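Local coordinates for 3-methylaspartate ammonia-lyase (Citrobacter amalonaticus, PDB 1KKO) that catalyses the reversible, magnesium-dependent anti elimination of ammonia from L-threo-3-methylaspartate to give mesaconate, at the interface of chains A and B. Numbering follows the deposited sequence. Chains: chain A/B, 3-methylaspartate ammonia-lyase.

The interface of chains A and B. Residues chain A 12, 15-16, 32, 47, 49-50; chain B 183, 186-187, 391-392, 395.
Direct hydrogen bonds between the subunits form the polar core of this homodimer interface patch. With CG anti to its carbonyl carbon (chi1 -63°), A:Tyr16 points its phenol OH at the carboxylate oxygen B:Asp392 OD1, donating at 2.7 Å on the syn lone pair, ring and carboxylate planes turned 79° apart. B:Lys187, also with CG anti to the carbonyl carbon and extended beyond it, brings its side-chain amine NZ to the backbone A:Phe15 O at 2.9 Å, in the carbonyl plane and on a lone pair (C=O...N angle 129°).

Salt bridges within chain B probably hold the B:Asp392 carboxylate in place. B:Lys187 NZ meets B:Asp392 OD1 at 2.9 Å from above the carboxylate plane, so OD1 accepts from both phenol and amine. B:Lys183 NZ approaches B:Asp392 OD2, also from above the plane, at 3.0 Å. The flanking lysines would probably keep the carboxylate ionised.

A water bridges A:Tyr12 OH and the backbone B:Leu186 O, 2.7 Å from the latter.

Ring-face and apolar contacts flank these bonds. The extended B:Lys183 crosses A:Tyr16 at about a right angle and lays CG over one face of A:Phe32, a CH-pi contact 3.9 Å from the ring centroid; A:Arg47 NH2, bonded to A:Phe32 O, covers the opposite face. B:Lys187 CB sits over the centre of the A:Tyr12 ring, whose CD2 meets B:Leu395 CD2 at 3.7 Å. B:Leu186 CD1 touches A:Tyr16 CE2.

The patch centre lies about 17 Å from the catalytic base A:Lys331. In this enolase-superfamily TIM-barrel enzyme, strands 3-13, 16-18 and 47-59 of chain A's N-terminal family region, with adjoining loops, meet the end of helix 179-186 and the start of helix 392-409 in chain B's C-terminal family region, across the two-fold dimer interface.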
ATOM      1  N   TYR A  12      -4.141  -1.506  11.685  1.00 10.73           N
ATOM      2  CA  TYR A  12      -5.020  -1.930  10.615  1.00 10.58           C
ATOM      3  C   TYR A  12      -4.212  -2.616   9.532  1.00 10.67           C
ATOM      4  O   TYR A  12      -3.141  -2.147   9.157  1.00 11.36           O
ATOM      5  CB  TYR A  12      -5.764  -0.726  10.015  1.00 11.19           C
ATOM      6  CG  TYR A  12      -6.839  -0.162  10.925  1.00 11.72           C
ATOM      7  CD1 TYR A  12      -7.987  -0.873  11.182  1.00 12.57           C
ATOM      8  CD2 TYR A  12      -6.690   1.070  11.524  1.00 13.09           C
ATOM      9  CE1 TYR A  12      -8.960  -0.371  12.003  1.00 13.46           C
ATOM     10  CE2 TYR A  12      -7.665   1.586  12.350  1.00 13.26           C
ATOM     11  CZ  TYR A  12      -8.791   0.855  12.583  1.00 13.46           C
ATOM     12  OH  TYR A  12      -9.769   1.357  13.404  1.00 15.48           O
ATOM     13  N   PHE A  15      -6.802  -4.750   4.212  1.00 10.01           N
ATOM     14  CA  PHE A  15      -8.119  -4.958   3.658  1.00 10.27           C
ATOM     15  C   PHE A  15      -9.131  -5.163   4.782  1.00 10.16           C
ATOM     16  O   PHE A  15      -9.140  -4.392   5.746  1.00 10.04           O
ATOM     17  CB  PHE A  15      -8.158  -5.995   2.509  1.00 10.28           C
ATOM     18  CG  PHE A  15      -9.287  -5.734   1.539  1.00 10.29           C
ATOM     19  CD1 PHE A  15      -9.347  -4.522   0.859  1.00 11.39           C
ATOM     20  CD2 PHE A  15     -10.303  -6.645   1.358  1.00 10.92           C
ATOM     21  CE1 PHE A  15     -10.393  -4.229   0.044  1.00 12.14           C
ATOM     22  CE2 PHE A  15     -11.357  -6.353   0.502  1.00 12.54           C
ATOM     23  CZ  PHE A  15     -11.397  -5.150  -0.146  1.00 12.80           C
ATOM     24  N   TYR A  16      -9.981  -6.169   4.631  1.00  9.92           N
ATOM     25  CA  TYR A  16     -11.110  -6.447   5.508  1.00 10.25           C
ATOM     26  C   TYR A  16     -11.175  -7.934   5.777  1.00 10.67           C
ATOM     27  O   TYR A  16     -10.701  -8.747   4.983  1.00 10.80           O
ATOM     28  CB  TYR A  16     -12.436  -5.962   4.833  1.00 10.57           C
ATOM     29  CG  TYR A  16     -12.336  -4.484   4.667  1.00 10.21           C
ATOM     30  CD1 TYR A  16     -11.624  -3.947   3.615  1.00 10.36           C
ATOM     31  CD2 TYR A  16     -12.811  -3.623   5.644  1.00  9.71           C
ATOM     32  CE1 TYR A  16     -11.402  -2.598   3.537  1.00 10.02           C
ATOM     33  CE2 TYR A  16     -12.587  -2.279   5.573  1.00 10.63           C
ATOM     34  CZ  TYR A  16     -11.863  -1.770   4.528  1.00 10.52           C
ATOM     35  OH  TYR A  16     -11.587  -0.435   4.456  1.00 11.58           O
ATOM     36  N   PHE A  32     -20.155  -0.312   0.405  1.00 13.76           N
ATOM     37  CA  PHE A  32     -19.115  -1.292   0.722  1.00 13.39           C
ATOM     38  C   PHE A  32     -19.530  -2.264   1.812  1.00 13.90           C
ATOM     39  O   PHE A  32     -18.803  -3.215   2.108  1.00 14.85           O
ATOM     40  CB  PHE A  32     -17.889  -0.527   1.215  1.00 13.02           C
ATOM     41  CG  PHE A  32     -16.600  -1.304   1.183  1.00 13.02           C
ATOM     42  CD1 PHE A  32     -16.025  -1.681  -0.017  1.00 12.71           C
ATOM     43  CD2 PHE A  32     -15.935  -1.613   2.354  1.00 12.41           C
ATOM     44  CE1 PHE A  32     -14.827  -2.364  -0.037  1.00 13.92           C
ATOM     45  CE2 PHE A  32     -14.734  -2.288   2.326  1.00 12.64           C
ATOM     46  CZ  PHE A  32     -14.191  -2.670   1.130  1.00 13.24           C
ATOM     47  N   ARG A  47     -18.699  -7.937   7.099  1.00 13.19           N
ATOM     48  CA  ARG A  47     -17.422  -7.349   6.748  1.00 12.75           C
ATOM     49  C   ARG A  47     -16.946  -6.497   7.916  1.00 13.14           C
ATOM     50  O   ARG A  47     -17.701  -5.676   8.434  1.00 13.47           O
ATOM     51  CB  ARG A  47     -17.559  -6.516   5.473  1.00 12.25           C
ATOM     52  CG  ARG A  47     -16.415  -5.609   5.161  1.00 12.26           C
ATOM     53  CD  ARG A  47     -16.472  -5.078   3.763  1.00 12.74           C
ATOM     54  NE  ARG A  47     -16.039  -6.086   2.815  1.00 12.40           N
ATOM     55  CZ  ARG A  47     -16.143  -5.982   1.507  1.00 12.43           C
ATOM     56  NH1 ARG A  47     -15.647  -6.931   0.735  1.00 14.85           N
ATOM     57  NH2 ARG A  47     -16.771  -4.943   0.961  1.00 14.42           N
ATOM     58  N   ALA A  49     -13.326  -4.345   9.547  1.00 11.32           N
ATOM     59  CA  ALA A  49     -12.008  -3.784   9.273  1.00 11.25           C
ATOM     60  C   ALA A  49     -10.919  -4.811   9.532  1.00 11.00           C
ATOM     61  O   ALA A  49     -10.912  -5.484  10.555  1.00 11.51           O
ATOM     62  CB  ALA A  49     -11.765  -2.590  10.148  1.00 11.77           C
ATOM     63  N   GLY A  50      -9.974  -4.933   8.611  1.00 10.19           N
ATOM     64  CA  GLY A  50      -8.851  -5.819   8.828  1.00 10.26           C
ATOM     65  C   GLY A  50      -7.919  -5.244   9.882  1.00 10.79           C
ATOM     66  O   GLY A  50      -7.612  -4.050   9.873  1.00 10.72           O
TER
ATOM     67  N   LYS B 183     -15.214   2.567   3.759  1.00 11.02           N
ATOM     68  CA  LYS B 183     -13.945   2.025   4.240  1.00 11.25           C
ATOM     69  C   LYS B 183     -13.403   2.882   5.377  1.00 10.67           C
ATOM     70  O   LYS B 183     -12.949   2.376   6.412  1.00 10.90           O
ATOM     71  CB  LYS B 183     -12.899   2.037   3.130  1.00 11.34           C
ATOM     72  CG  LYS B 183     -13.097   1.044   2.006  1.00 12.09           C
ATOM     73  CD  LYS B 183     -11.876   1.123   1.083  1.00 12.99           C
ATOM     74  CE  LYS B 183     -11.875   0.109  -0.031  1.00 13.80           C
ATOM     75  NZ  LYS B 183     -10.666   0.349  -0.858  1.00 14.39           N
ATOM     76  N   LEU B 186     -15.338   2.542   8.609  1.00 10.75           N
ATOM     77  CA  LEU B 186     -15.025   1.259   9.233  1.00 11.10           C
ATOM     78  C   LEU B 186     -13.677   1.284   9.950  1.00 11.32           C
ATOM     79  O   LEU B 186     -13.512   0.649  10.983  1.00 12.18           O
ATOM     80  CB  LEU B 186     -15.022   0.148   8.189  1.00 11.58           C
ATOM     81  CG  LEU B 186     -16.380  -0.316   7.662  1.00 13.08           C
ATOM     82  CD1 LEU B 186     -16.180  -1.393   6.617  1.00 14.94           C
ATOM     83  CD2 LEU B 186     -17.278  -0.818   8.768  1.00 15.23           C
ATOM     84  N   LYS B 187     -12.727   2.031   9.408  1.00 10.79           N
ATOM     85  CA  LYS B 187     -11.390   2.130   9.971  1.00 11.05           C
ATOM     86  C   LYS B 187     -11.187   3.393  10.807  1.00 10.86           C
ATOM     87  O   LYS B 187     -10.062   3.759  11.110  1.00 11.36           O
ATOM     88  CB  LYS B 187     -10.354   1.951   8.871  1.00 10.94           C
ATOM     89  CG  LYS B 187     -10.389   0.520   8.336  1.00 11.30           C
ATOM     90  CD  LYS B 187      -9.363   0.237   7.270  1.00 11.18           C
ATOM     91  CE  LYS B 187      -9.276  -1.270   7.004  1.00 10.94           C
ATOM     92  NZ  LYS B 187      -8.425  -1.610   5.831  1.00 11.26           N
ATOM     93  N   PHE B 391      -6.555   3.488  -0.424  1.00 10.66           N
ATOM     94  CA  PHE B 391      -6.778   3.928   0.950  1.00 10.40           C
ATOM     95  C   PHE B 391      -6.296   2.930   2.019  1.00  9.80           C
ATOM     96  O   PHE B 391      -5.529   3.289   2.927  1.00 10.08           O
ATOM     97  CB  PHE B 391      -8.242   4.361   1.225  1.00  9.97           C
ATOM     98  CG  PHE B 391      -8.548   4.416   2.693  1.00 10.89           C
ATOM     99  CD1 PHE B 391      -9.250   3.396   3.289  1.00 11.73           C
ATOM    100  CD2 PHE B 391      -8.035   5.423   3.497  1.00 11.41           C
ATOM    101  CE1 PHE B 391      -9.453   3.378   4.637  1.00 13.45           C
ATOM    102  CE2 PHE B 391      -8.260   5.401   4.861  1.00 12.64           C
ATOM    103  CZ  PHE B 391      -8.978   4.368   5.404  1.00 13.45           C
ATOM    104  N   ASP B 392      -6.727   1.674   1.918  1.00  9.35           N
ATOM    105  CA  ASP B 392      -6.411   0.705   2.953  1.00  9.18           C
ATOM    106  C   ASP B 392      -4.916   0.592   3.161  1.00  8.92           C
ATOM    107  O   ASP B 392      -4.430   0.525   4.292  1.00  9.57           O
ATOM    108  CB  ASP B 392      -6.979  -0.656   2.586  1.00  9.40           C
ATOM    109  CG  ASP B 392      -8.440  -0.622   2.390  1.00 10.82           C
ATOM    110  OD1 ASP B 392      -9.154  -0.330   3.377  1.00 10.85           O
ATOM    111  OD2 ASP B 392      -8.933  -0.863   1.266  1.00 11.98           O
ATOM    112  N   LEU B 395      -3.334   3.596   4.818  1.00  8.81           N
ATOM    113  CA  LEU B 395      -3.641   3.676   6.241  1.00  8.99           C
ATOM    114  C   LEU B 395      -2.758   2.709   7.008  1.00  9.06           C
ATOM    115  O   LEU B 395      -2.187   3.050   8.043  1.00  9.63           O
ATOM    116  CB  LEU B 395      -5.111   3.399   6.536  1.00  8.91           C
ATOM    117  CG  LEU B 395      -5.466   3.467   8.020  1.00  9.90           C
ATOM    118  CD1 LEU B 395      -5.433   4.882   8.555  1.00  9.91           C
ATOM    119  CD2 LEU B 395      -6.828   2.856   8.250  1.00 10.46           C
TER
HETATM  120  O   HOH W   1     -12.291   0.613  13.354  1.00 22.80           O